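Local coordinates for protein chitinase (Paenibacillus sp. FPU-7, PDB 5GZT) that probably hydrolyses chitin and chitodextrins at random internal beta-1,4 linkages between N-acetylglucosamine units, using glycoside hydrolase family 18 domains, at residues B[40-45]-B[71-76]; B[53-58]-B[67-72]; B[94-99]-B[105-110]; B[116-121]-B[144-149]; B[427-432]-B[465-470]. All coordinates share one frame; numbering follows the deposited sequence. Where two conformers were deposited one is given.

Contact 1: B[40-45]-B[71-76]; sequences VKLEET and GSFTDV. With NA (sodium ion), chain C; FMT (formic acid), chain K.
Glu44 and Ser72 share a sodium ion at a corner of the N-terminal parallel beta-helix, where the chain leaves the sheet holding strand 40-47 and bends toward the sheet holding strand 72-78. Glu44 OE2 binds the sodium at 2.4 Å and the backbone O of Ser72 binds it at 2.4 Å. The backbone oxygens of Thr50 and Phe52 complete the set of protein ligands. The other carboxylate oxygen grips the same corner: Ser72 N donates to Glu44 OE1 at 2.9 Å in a nearly straight bond (171°), arriving from above the carboxylate plane. One carboxylate therefore holds both the metal and the amide next to the metal-binding carbonyl, which should fix its rotation.

What lets Glu44 reach across is its chain, extended beyond CG, and the absence of a side chain on Gly71. A beta carbon there would clash with Glu44 CG, and at the backbone angles of Gly71 it would also collide with the carbonyl oxygen of the preceding residue. The hydroxyl of Ser72 turns elsewhere, to Thr92 OG1.

Beneath the polar corner the contact is apolar. Leu42 and the Phe73 ring cross obliquely, both also packing on Val55. On the outer face of strand 40-47, Lys41 NZ donates to a formic acid oxygen, O1, at 2.6 Å. In the interior, Leu42 CD1 comes to 4.0 Å from Phe73 CE2.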
# COMPACT_ATOMS: atom_id res chain seq x y z
N VAL B 40 73.55 1.19 10.73
CA VAL B 40 72.94 -0.07 10.34
C VAL B 40 72.06 0.05 9.06
O VAL B 40 71.54 1.11 8.75
CB VAL B 40 72.12 -0.66 11.49
CG1 VAL B 40 70.81 0.15 11.70
CG2 VAL B 40 71.81 -2.14 11.27
N LYS B 41 71.88 -1.07 8.36
CA LYS B 41 70.90 -1.16 7.30
C LYS B 41 70.18 -2.49 7.39
O LYS B 41 70.81 -3.53 7.23
CB LYS B 41 71.57 -0.93 5.94
CG LYS B 41 70.70 -1.16 4.71
CD LYS B 41 71.35 -0.46 3.52
CE LYS B 41 70.85 -0.93 2.18
NZ LYS B 41 69.38 -1.12 2.11
N LEU B 42 68.89 -2.48 7.71
CA LEU B 42 68.09 -3.70 7.73
C LEU B 42 67.55 -3.83 6.34
O LEU B 42 67.11 -2.82 5.72
CB LEU B 42 66.94 -3.65 8.74
CG LEU B 42 67.34 -3.26 10.17
CD1 LEU B 42 66.21 -3.52 11.17
CD2 LEU B 42 68.61 -3.93 10.67
N GLU B 43 67.64 -5.07 5.86
CA GLU B 43 67.14 -5.44 4.55
C GLU B 43 66.44 -6.79 4.59
O GLU B 43 66.90 -7.72 5.24
CB GLU B 43 68.35 -5.51 3.64
CG GLU B 43 68.06 -5.65 2.17
CD GLU B 43 69.17 -5.02 1.32
OE1 GLU B 43 70.36 -4.96 1.78
OE2 GLU B 43 68.80 -4.60 0.19
N GLU B 44 65.31 -6.89 3.91
CA GLU B 44 64.59 -8.11 3.81
C GLU B 44 64.60 -8.49 2.33
O GLU B 44 63.94 -7.82 1.51
CB GLU B 44 63.16 -7.96 4.31
CG GLU B 44 63.01 -7.70 5.83
CD GLU B 44 61.53 -7.79 6.28
OE1 GLU B 44 60.61 -7.43 5.48
OE2 GLU B 44 61.27 -8.27 7.42
N THR B 45 65.31 -9.58 2.00
CA THR B 45 65.35 -10.09 0.61
C THR B 45 64.87 -11.55 0.43
O THR B 45 65.29 -12.45 1.19
CB THR B 45 66.76 -10.01 0.00
OG1 THR B 45 67.46 -8.88 0.52
CG2 THR B 45 66.67 -9.90 -1.54
N GLY B 71 62.20 -3.20 3.86
CA GLY B 71 61.42 -4.29 4.36
C GLY B 71 60.05 -3.85 4.86
O GLY B 71 59.66 -2.69 4.69
N SER B 72 59.35 -4.82 5.46
CA SER B 72 57.97 -4.65 5.99
C SER B 72 58.06 -4.64 7.50
O SER B 72 58.44 -5.65 8.06
CB SER B 72 57.05 -5.79 5.57
OG SER B 72 55.70 -5.47 5.82
N PHE B 73 57.76 -3.49 8.14
CA PHE B 73 57.98 -3.35 9.56
C PHE B 73 56.65 -3.06 10.28
O PHE B 73 55.64 -2.72 9.67
CB PHE B 73 59.05 -2.32 9.87
CG PHE B 73 60.37 -2.58 9.21
CD1 PHE B 73 60.60 -2.19 7.90
CD2 PHE B 73 61.40 -3.19 9.91
CE1 PHE B 73 61.84 -2.40 7.31
CE2 PHE B 73 62.64 -3.44 9.30
CZ PHE B 73 62.86 -3.04 8.00
N THR B 74 56.64 -3.28 11.58
CA THR B 74 55.41 -3.03 12.34
C THR B 74 55.52 -1.62 12.93
O THR B 74 55.06 -0.66 12.31
CB THR B 74 55.19 -4.14 13.42
OG1 THR B 74 56.42 -4.34 14.15
CG2 THR B 74 54.82 -5.42 12.75
N ASP B 75 56.17 -1.52 14.10
CA ASP B 75 56.32 -0.32 14.84
C ASP B 75 57.76 0.03 14.70
O ASP B 75 58.65 -0.78 15.02
CB ASP B 75 56.02 -0.49 16.36
CG ASP B 75 54.57 -0.83 16.64
OD1 ASP B 75 53.68 -0.05 16.33
OD2 ASP B 75 54.32 -1.86 17.25
N VAL B 76 57.98 1.26 14.26
CA VAL B 76 59.32 1.79 14.19
C VAL B 76 59.29 3.09 14.93
O VAL B 76 58.50 3.97 14.59
CB VAL B 76 59.75 2.10 12.76
CG1 VAL B 76 61.15 2.75 12.73
CG2 VAL B 76 59.67 0.85 11.94
NA NA C . 58.99 -7.99 8.27
C FMT K . 67.79 -0.57 -0.88
O1 FMT K . 68.57 -0.04 -0.08
O2 FMT K . 66.55 -1.00 -0.53

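Contact 2: B[53-58]-B[67-72]; sequences EKVVLK and VTLSGS. With NA (sodium ion), chain C; FMT (formic acid), chain K.
Inside the parallel beta-helix, Leu57 and Val67 meet across the interior between the two stacked sheets, strand 55-57 belonging to one and strand 67-70 to the other. The two side chains reach toward each other tip to tip, Leu57 CD2 lying 3.8 Å from Val67 CG1. That methyl of Val67 stands anti to its own backbone nitrogen (chi1 175°) and also touches Leu57 CG, at 4.1 Å. Two residues away, before Leu57 and after Val67, Val55 and Leu69 point at each other more loosely, with Val55 CG1 and Leu69 CD2 4.5 Å apart.

Adjoining strands fill in around these pairs: Val40 and Leu86 pack on Val67, Val76 on Leu69, and Leu42 and Phe73 on Val55. Just beyond Leu69, Ser70 OG donates to a formic acid oxygen, O2, at 2.8 Å, on the outer face where Asn89 ND2 also binds the molecule.

No hydrogen bond spans these two segments. Between them the faces of the helix meet through buried aliphatic side chains, while backbone hydrogen bonds, such as those of Val55 with Asp75 and Asp77, run within each sheet.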
# COMPACT_ATOMS: atom_id res chain seq x y z
N GLU B 53 60.41 -6.97 12.65
CA GLU B 53 59.12 -6.36 13.02
C GLU B 53 59.27 -5.00 13.70
O GLU B 53 59.10 -3.97 13.04
CB GLU B 53 58.25 -7.37 13.79
CG GLU B 53 57.65 -8.41 12.84
CD GLU B 53 56.67 -9.34 13.49
OE1 GLU B 53 57.05 -9.91 14.51
OE2 GLU B 53 55.56 -9.50 12.96
N LYS B 54 59.59 -5.01 14.98
CA LYS B 54 59.76 -3.80 15.73
C LYS B 54 61.23 -3.32 15.65
O LYS B 54 62.21 -4.10 15.72
CB LYS B 54 59.27 -3.98 17.19
CG LYS B 54 59.40 -2.72 18.09
CD LYS B 54 58.61 -2.78 19.42
CE LYS B 54 59.22 -1.88 20.53
NZ LYS B 54 59.08 -0.41 20.34
N VAL B 55 61.37 -2.01 15.49
CA VAL B 55 62.65 -1.37 15.44
C VAL B 55 62.59 -0.10 16.27
O VAL B 55 61.60 0.66 16.14
CB VAL B 55 63.00 -0.97 13.97
CG1 VAL B 55 64.36 -0.33 13.90
CG2 VAL B 55 62.91 -2.17 13.03
N VAL B 56 63.63 0.18 17.05
CA VAL B 56 63.69 1.34 17.91
C VAL B 56 65.05 1.91 17.75
O VAL B 56 66.01 1.16 17.90
CB VAL B 56 63.58 0.99 19.46
CG1 VAL B 56 63.50 2.29 20.29
CG2 VAL B 56 62.42 0.08 19.78
N LEU B 57 65.17 3.22 17.51
CA LEU B 57 66.42 3.95 17.51
C LEU B 57 66.52 4.53 18.90
O LEU B 57 65.66 5.35 19.27
CB LEU B 57 66.43 5.08 16.44
CG LEU B 57 66.58 4.56 15.00
CD1 LEU B 57 65.44 3.64 14.65
CD2 LEU B 57 66.70 5.71 14.03
N LYS B 58 67.48 4.08 19.70
CA LYS B 58 67.52 4.45 21.15
C LYS B 58 68.37 5.64 21.38
O LYS B 58 69.09 6.08 20.46
CB LYS B 58 68.02 3.32 22.00
CG LYS B 58 67.01 2.20 22.16
CD LYS B 58 66.40 2.21 23.54
CE LYS B 58 65.45 1.05 23.65
NZ LYS B 58 64.57 1.24 24.81
N VAL B 67 71.16 5.20 9.49
CA VAL B 67 70.21 4.15 9.85
C VAL B 67 69.28 4.02 8.69
O VAL B 67 68.57 4.97 8.36
CB VAL B 67 69.43 4.52 11.15
CG1 VAL B 67 68.37 3.46 11.45
CG2 VAL B 67 70.41 4.69 12.33
N THR B 68 69.27 2.86 8.05
CA THR B 68 68.32 2.68 6.96
C THR B 68 67.61 1.36 6.95
O THR B 68 68.18 0.37 7.32
CB THR B 68 68.82 3.19 5.56
OG1 THR B 68 68.45 2.33 4.47
CG2 THR B 68 70.20 3.52 5.51
N LEU B 69 66.35 1.40 6.50
CA LEU B 69 65.41 0.28 6.57
C LEU B 69 64.87 -0.01 5.19
O LEU B 69 64.45 0.92 4.45
CB LEU B 69 64.20 0.63 7.50
CG LEU B 69 64.33 0.41 9.03
CD1 LEU B 69 65.68 0.75 9.60
CD2 LEU B 69 63.22 1.12 9.83
N SER B 70 64.82 -1.30 4.88
CA SER B 70 64.16 -1.85 3.69
C SER B 70 63.50 -3.10 4.12
O SER B 70 64.17 -3.97 4.62
CB SER B 70 65.15 -2.18 2.55
OG SER B 70 65.83 -0.99 2.21
N GLY B 71 62.20 -3.20 3.86
CA GLY B 71 61.42 -4.29 4.36
C GLY B 71 60.05 -3.85 4.86
O GLY B 71 59.66 -2.69 4.69
N SER B 72 59.35 -4.82 5.46
CA SER B 72 57.97 -4.65 5.99
C SER B 72 58.06 -4.64 7.50
O SER B 72 58.44 -5.65 8.06
CB SER B 72 57.05 -5.79 5.57
OG SER B 72 55.70 -5.47 5.82
NA NA C . 58.99 -7.99 8.27
C FMT K . 67.79 -0.57 -0.88
O1 FMT K . 68.57 -0.04 -0.08
O2 FMT K . 66.55 -1.00 -0.53

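Contact 3: B[94-99]-B[105-110]; sequences ERLTVA and AVIVLA
Val98 meets both Ala105 and Ile107 in the interior of the parallel beta-helix, where strand 92-98 of one sheet faces strand 106-109 of the other. Packing is tightest at the end where the chain turns from the first strand to the second. There Val98 CG1 lies 3.6 Å from Ala105 CB, and the small alanine side chain allows the backbones to approach, their CA atoms being 7.5 Å apart. The second methyl of the same valine, CG2, meets Ile107 CD1 tip to tip at 3.8 Å.

Ile107 divides its branches between two partners. With CG1 anti to the carbonyl carbon (chi1 -56°), the longer branch carries CD1 to Val98, while CG2 passes beside Leu96. Farther along, the segments diverge. Leu109 points inward, yet it packs on Val88 and Val115 of adjoining strands. Val98 and Leu96 are likewise flanked by Leu120 and Leu118.

The outer side is quite different. Thr97 and Val106 point away from the opposing strand, and at the corner at Glu94 this exposed residue and Arg95 carry charge. In one conformer Arg95 NH2 forms a salt bridge with Asp75 of the neighbouring coil; both this bridge and the weak link of Arg95 to Glu94 are less certain, because the arginine was modelled in two conformers. Back in the core, the looser end of the contact is marked by Leu96 CD2, 4.0 Å from Ile107 CG2.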
# COMPACT_ATOMS: atom_id res chain seq x y z
N GLU B 94 54.04 -0.00 9.53
CA GLU B 94 52.63 0.22 10.05
C GLU B 94 52.54 1.51 10.85
O GLU B 94 51.69 2.34 10.62
CB GLU B 94 52.15 -0.96 10.91
CG GLU B 94 51.57 -2.14 10.13
CD GLU B 94 51.56 -3.49 10.93
OE1 GLU B 94 51.69 -3.51 12.17
OE2 GLU B 94 51.42 -4.54 10.28
N ARG B 95 53.43 1.68 11.78
CA ARG B 95 53.35 2.84 12.64
C ARG B 95 54.76 3.33 12.87
O ARG B 95 55.62 2.65 13.42
CB ARG B 95 52.57 2.52 13.95
CG ARG B 95 51.08 2.15 13.74
CD ARG B 95 50.38 1.38 14.90
NE ARG B 95 51.20 0.26 15.36
CZ ARG B 95 51.17 -0.99 14.87
NH1 ARG B 95 50.33 -1.38 13.93
NH2 ARG B 95 52.01 -1.87 15.33
N LEU B 96 54.99 4.55 12.44
CA LEU B 96 56.31 5.13 12.64
C LEU B 96 56.06 6.25 13.60
O LEU B 96 55.17 7.09 13.34
CB LEU B 96 56.85 5.66 11.31
CG LEU B 96 58.13 6.48 11.22
CD1 LEU B 96 59.30 6.01 12.01
CD2 LEU B 96 58.55 6.55 9.73
N THR B 97 56.88 6.35 14.63
CA THR B 97 56.67 7.33 15.68
C THR B 97 57.94 8.05 15.93
O THR B 97 58.97 7.40 16.12
CB THR B 97 56.15 6.62 16.99
OG1 THR B 97 54.85 6.04 16.74
CG2 THR B 97 56.09 7.63 18.15
N VAL B 98 57.88 9.39 15.95
CA VAL B 98 59.03 10.18 16.20
C VAL B 98 58.78 10.82 17.58
O VAL B 98 57.86 11.61 17.77
CB VAL B 98 59.23 11.24 15.10
CG1 VAL B 98 60.52 11.95 15.36
CG2 VAL B 98 59.21 10.57 13.70
N ALA B 99 59.64 10.48 18.53
CA ALA B 99 59.46 10.86 19.93
C ALA B 99 59.87 12.27 20.18
O ALA B 99 60.70 12.84 19.45
CB ALA B 99 60.30 9.92 20.83
N ALA B 105 64.75 15.76 14.25
CA ALA B 105 64.57 14.48 13.53
C ALA B 105 64.36 14.70 11.99
O ALA B 105 63.73 15.68 11.58
CB ALA B 105 63.41 13.68 14.10
N VAL B 106 64.94 13.82 11.15
CA VAL B 106 64.62 13.84 9.70
C VAL B 106 64.25 12.45 9.33
O VAL B 106 64.98 11.51 9.71
CB VAL B 106 65.88 14.23 8.84
CG1 VAL B 106 65.58 14.12 7.33
CG2 VAL B 106 66.36 15.63 9.24
N ILE B 107 63.18 12.33 8.54
CA ILE B 107 62.69 11.06 8.12
C ILE B 107 62.70 11.15 6.58
O ILE B 107 62.02 12.02 6.02
CB ILE B 107 61.26 10.79 8.56
CG1 ILE B 107 61.07 10.93 10.08
CG2 ILE B 107 60.88 9.40 8.12
CD1 ILE B 107 61.70 9.81 10.93
N VAL B 108 63.43 10.25 5.93
CA VAL B 108 63.55 10.27 4.43
C VAL B 108 62.83 9.05 3.91
O VAL B 108 63.28 7.88 4.20
CB VAL B 108 65.00 10.21 3.95
CG1 VAL B 108 65.05 10.45 2.41
CG2 VAL B 108 65.89 11.17 4.76
N LEU B 109 61.71 9.27 3.20
CA LEU B 109 60.92 8.17 2.73
C LEU B 109 61.09 8.10 1.24
O LEU B 109 60.61 8.99 0.52
CB LEU B 109 59.41 8.36 3.04
CG LEU B 109 59.03 8.55 4.54
CD1 LEU B 109 57.53 8.57 4.65
CD2 LEU B 109 59.59 7.43 5.42
N ALA B 110 61.71 7.01 0.78
CA ALA B 110 62.00 6.79 -0.65
C ALA B 110 60.67 6.58 -1.39
O ALA B 110 59.67 6.25 -0.75
CB ALA B 110 62.98 5.60 -0.85

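Contact 4: B[116-121]-B[144-149]; sequences TTLTLN and SSFESA
Leu118 and Leu120 reach inward to Phe146 and Ser144 across the core of the parallel beta-helix. Segment 116-121 enters from a corner at Thr116, beyond which Thr117 belongs to the outer surface. Leu118 is the first residue to cross the interior. Its CG stands anti to the backbone nitrogen (chi1 172°), sending CD2 obliquely against the Phe146 ring, 3.8 Å from CE2 and 4.1 Å from CZ. Leucine and phenylalanine come from opposite directions, bridging backbones whose CA atoms are 11.4 Å apart.

Thr119 again faces outward. Leu120 then returns to the core, where the backbones are closer, and its CD1 serves two neighbours. It sits 4.1 Å from Phe146 CZ and 3.5 Å from Ser144 OG. The latter is only a van der Waals contact: this buried hydroxyl is hydrogen-bonded to Gly141 O and Thr124 N, so its polarity is met by backbone atoms of two loops and it can lie against a methyl group.

The inward residues continue rows that run through successive coils. Leu118 packs on Leu96 and Val132, Leu120 on Val98, and Phe146 on Ile126 and Ala135. Strand 114-120 lies between parallel strands 92-98 and 131-137 in one sheet; strand 145-146 lies between 125-127 and 162-163 in the facing sheet.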
# COMPACT_ATOMS: atom_id res chain seq x y z
N THR B 116 51.84 3.57 6.95
CA THR B 116 50.37 3.71 7.11
C THR B 116 50.01 4.86 8.12
O THR B 116 49.10 5.67 7.87
CB THR B 116 49.78 2.41 7.69
OG1 THR B 116 50.13 1.33 6.86
CG2 THR B 116 48.22 2.49 7.81
N THR B 117 50.70 4.86 9.26
CA THR B 117 50.54 5.88 10.32
C THR B 117 51.85 6.46 10.76
O THR B 117 52.78 5.74 11.18
CB THR B 117 49.73 5.29 11.52
OG1 THR B 117 48.48 4.87 10.97
CG2 THR B 117 49.45 6.38 12.60
N LEU B 118 51.96 7.78 10.64
CA LEU B 118 53.13 8.47 11.12
C LEU B 118 52.69 9.42 12.28
O LEU B 118 51.86 10.31 12.06
CB LEU B 118 53.82 9.28 9.99
CG LEU B 118 54.94 10.18 10.41
CD1 LEU B 118 56.21 9.48 10.88
CD2 LEU B 118 55.28 11.19 9.35
N THR B 119 53.29 9.25 13.46
CA THR B 119 52.95 10.04 14.65
C THR B 119 54.14 10.92 15.02
O THR B 119 55.23 10.44 15.28
CB THR B 119 52.49 9.14 15.80
OG1 THR B 119 51.41 8.35 15.33
CG2 THR B 119 52.05 9.93 17.04
N LEU B 120 53.90 12.23 15.05
CA LEU B 120 54.93 13.19 15.32
C LEU B 120 54.76 13.92 16.68
O LEU B 120 53.74 14.59 16.90
CB LEU B 120 54.91 14.22 14.20
CG LEU B 120 55.02 13.65 12.76
CD1 LEU B 120 54.93 14.79 11.77
CD2 LEU B 120 56.33 12.93 12.66
N ASN B 121 55.83 13.83 17.50
CA ASN B 121 55.88 14.39 18.85
C ASN B 121 57.01 15.33 18.99
O ASN B 121 57.23 15.83 20.11
CB ASN B 121 55.98 13.22 19.86
CG ASN B 121 54.71 12.41 19.94
OD1 ASN B 121 54.72 11.14 19.85
ND2 ASN B 121 53.65 13.07 20.24
N SER B 144 55.92 20.64 11.65
CA SER B 144 56.57 19.61 10.84
C SER B 144 56.33 19.89 9.32
O SER B 144 55.38 20.57 8.95
CB SER B 144 56.08 18.22 11.21
OG SER B 144 56.64 17.82 12.47
N SER B 145 57.25 19.40 8.49
CA SER B 145 57.19 19.56 7.02
C SER B 145 57.27 18.24 6.28
O SER B 145 58.00 17.28 6.68
CB SER B 145 58.30 20.49 6.52
OG SER B 145 59.55 20.02 6.95
N PHE B 146 56.49 18.16 5.22
CA PHE B 146 56.46 17.00 4.33
C PHE B 146 56.79 17.46 2.90
O PHE B 146 56.18 18.39 2.42
CB PHE B 146 55.11 16.45 4.29
CG PHE B 146 54.69 15.84 5.56
CD1 PHE B 146 54.10 16.63 6.56
CD2 PHE B 146 54.80 14.46 5.74
CE1 PHE B 146 53.65 16.02 7.74
CE2 PHE B 146 54.37 13.90 6.92
CZ PHE B 146 53.77 14.67 7.88
N GLU B 147 57.76 16.84 2.27
CA GLU B 147 58.02 17.16 0.81
C GLU B 147 56.85 16.65 -0.01
O GLU B 147 56.44 17.32 -0.90
CB GLU B 147 59.33 16.59 0.31
CG GLU B 147 60.53 17.37 0.80
CD GLU B 147 61.85 16.80 0.32
OE1 GLU B 147 61.87 15.72 -0.34
OE2 GLU B 147 62.88 17.44 0.61
N SER B 148 56.29 15.50 0.34
CA SER B 148 55.04 15.11 -0.27
C SER B 148 53.96 14.89 0.80
O SER B 148 54.16 14.19 1.80
CB SER B 148 55.22 13.91 -1.23
OG SER B 148 55.52 12.71 -0.60
N ALA B 149 52.82 15.53 0.55
CA ALA B 149 51.72 15.58 1.50
C ALA B 149 51.29 14.21 1.92
O ALA B 149 51.21 13.32 1.10
CB ALA B 149 50.54 16.35 0.92

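Contact 5: B[427-432]-B[465-470]; sequences ANFTAL and DSVELT
Val467 and Glu468 bring the loop before helix 469-472 against the early turns of helix 425-447. Val467 is the first residue of its segment to touch that helix and makes the apolar part of the contact. Its CG1 approaches the Phe429 ring obliquely, 3.8 Å from CD2 and 4.0 Å from CE2. The ring also touches Tyr463 and Ile472, and it meets Trp408 with the planes at about 75°.

Glu468, at the N-cap position of helix 469-472, makes the polar part. Its side chain crosses that of Thr430 at about a right angle. Thr430 OG1 donates at 2.6 Å to Glu468 OE1, which accepts through its anti lone pair, the one away from OE2. The same hydroxyl accepts a hydrogen bond from a water at 2.9 Å, and that water accepts from Glu468 N at 3.0 Å, so side chain and backbone of Glu468 are both tied to one threonine. An alanine in place of Glu468 would remove the carboxylate and is likely to leave the Thr430 hydroxyl without its acceptor. OE2 has a long, weak ion pair with Lys471.

Helix 425-447 connects parallel strands 403-407 and 452-457, and the loop and short helix lead on to strand 478-481. The contact thus joins successive elements in the helical layer of a family 18 TIM barrel.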
# COMPACT_ATOMS: atom_id res chain seq x y z
N ALA B 427 24.90 -8.04 11.87
CA ALA B 427 25.60 -8.03 10.54
C ALA B 427 25.03 -9.08 9.57
O ALA B 427 24.99 -8.89 8.34
CB ALA B 427 27.13 -8.27 10.73
N ASN B 428 24.55 -10.18 10.12
CA ASN B 428 24.03 -11.25 9.27
C ASN B 428 22.82 -10.80 8.47
O ASN B 428 22.67 -11.16 7.26
CB ASN B 428 23.76 -12.53 10.11
CG ASN B 428 25.08 -13.25 10.56
OD1 ASN B 428 26.16 -12.87 10.13
ND2 ASN B 428 24.98 -14.27 11.42
N PHE B 429 21.95 -10.02 9.14
CA PHE B 429 20.73 -9.49 8.46
C PHE B 429 21.21 -8.62 7.28
O PHE B 429 20.71 -8.70 6.11
CB PHE B 429 19.89 -8.71 9.54
CG PHE B 429 18.53 -8.19 9.06
CD1 PHE B 429 17.68 -8.96 8.25
CD2 PHE B 429 18.07 -6.94 9.50
CE1 PHE B 429 16.42 -8.48 7.87
CE2 PHE B 429 16.82 -6.48 9.12
CZ PHE B 429 16.02 -7.24 8.28
N THR B 430 22.23 -7.82 7.52
CA THR B 430 22.76 -6.96 6.43
C THR B 430 23.22 -7.76 5.20
O THR B 430 22.87 -7.48 4.02
CB THR B 430 23.93 -6.09 6.97
OG1 THR B 430 23.42 -5.24 8.01
CG2 THR B 430 24.56 -5.26 5.84
N ALA B 431 23.99 -8.80 5.51
CA ALA B 431 24.53 -9.71 4.45
C ALA B 431 23.42 -10.44 3.71
O ALA B 431 23.39 -10.51 2.47
CB ALA B 431 25.49 -10.70 5.10
N LEU B 432 22.44 -10.94 4.48
CA LEU B 432 21.30 -11.61 3.85
C LEU B 432 20.58 -10.71 2.88
O LEU B 432 20.21 -11.09 1.76
CB LEU B 432 20.37 -12.20 4.94
CG LEU B 432 19.01 -12.76 4.55
CD1 LEU B 432 19.08 -13.79 3.41
CD2 LEU B 432 18.42 -13.36 5.81
N ASP B 465 18.69 -0.43 17.42
CA ASP B 465 19.96 -0.84 18.03
C ASP B 465 20.42 -2.23 17.61
O ASP B 465 21.57 -2.55 17.82
CB ASP B 465 19.83 -0.86 19.55
CG ASP B 465 19.90 0.52 20.19
OD1 ASP B 465 20.26 1.54 19.57
OD2 ASP B 465 19.62 0.57 21.39
N SER B 466 19.53 -3.04 17.03
CA SER B 466 19.81 -4.42 16.68
C SER B 466 20.04 -4.62 15.19
O SER B 466 20.34 -5.73 14.76
CB SER B 466 18.64 -5.31 17.13
OG SER B 466 18.47 -5.23 18.55
N VAL B 467 19.92 -3.55 14.40
CA VAL B 467 20.10 -3.66 12.97
C VAL B 467 20.92 -2.46 12.49
O VAL B 467 21.15 -1.51 13.25
CB VAL B 467 18.75 -3.75 12.18
CG1 VAL B 467 17.86 -4.89 12.67
CG2 VAL B 467 17.98 -2.45 12.29
N GLU B 468 21.34 -2.55 11.23
CA GLU B 468 22.29 -1.60 10.60
C GLU B 468 21.59 -0.77 9.56
O GLU B 468 21.67 -1.01 8.34
CB GLU B 468 23.54 -2.34 10.02
CG GLU B 468 24.30 -3.17 11.07
CD GLU B 468 25.56 -3.91 10.54
OE1 GLU B 468 25.51 -4.57 9.47
OE2 GLU B 468 26.59 -3.80 11.23
N LEU B 469 20.85 0.23 10.05
CA LEU B 469 19.87 0.90 9.21
C LEU B 469 20.51 1.55 8.01
O LEU B 469 20.05 1.40 6.85
CB LEU B 469 19.01 1.91 10.01
CG LEU B 469 18.12 1.31 11.09
CD1 LEU B 469 17.61 2.39 12.01
CD2 LEU B 469 16.97 0.57 10.44
N THR B 470 21.59 2.28 8.29
CA THR B 470 22.29 3.00 7.23
C THR B 470 22.85 1.96 6.27
O THR B 470 22.77 2.13 5.05
CB THR B 470 23.40 3.91 7.84
OG1 THR B 470 22.79 5.06 8.46
CG2 THR B 470 24.39 4.37 6.75
O HOH W 1 21.31 -5.29 10.02

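Contacts 1 to 4 all lie in the N-terminal beta-helix, 1 and 2 overlapping, 3 and 4 following, and each joins its two sheets. Contacts 1 and 2 share Gly71 and Ser72, lie 5 Å apart between centres, and reach the same sodium ion and formic acid molecule; the backbone adds a probable hydrogen bond from Ser70 N to Leu42 O (2.9 Å). Contact 3 lies 13 Å from contact 1, centre to centre, joined to it by a probable hydrogen bond of Val76 N with Arg95 O (2.9 Å). Contacts 3 and 4, with centres 7 Å apart, are linked by probable backbone bonds of Leu96 with Thr117 and Thr119. Contact 5 stands apart in the first family 18 domain, its nearest atoms about 23 Å from contact 4.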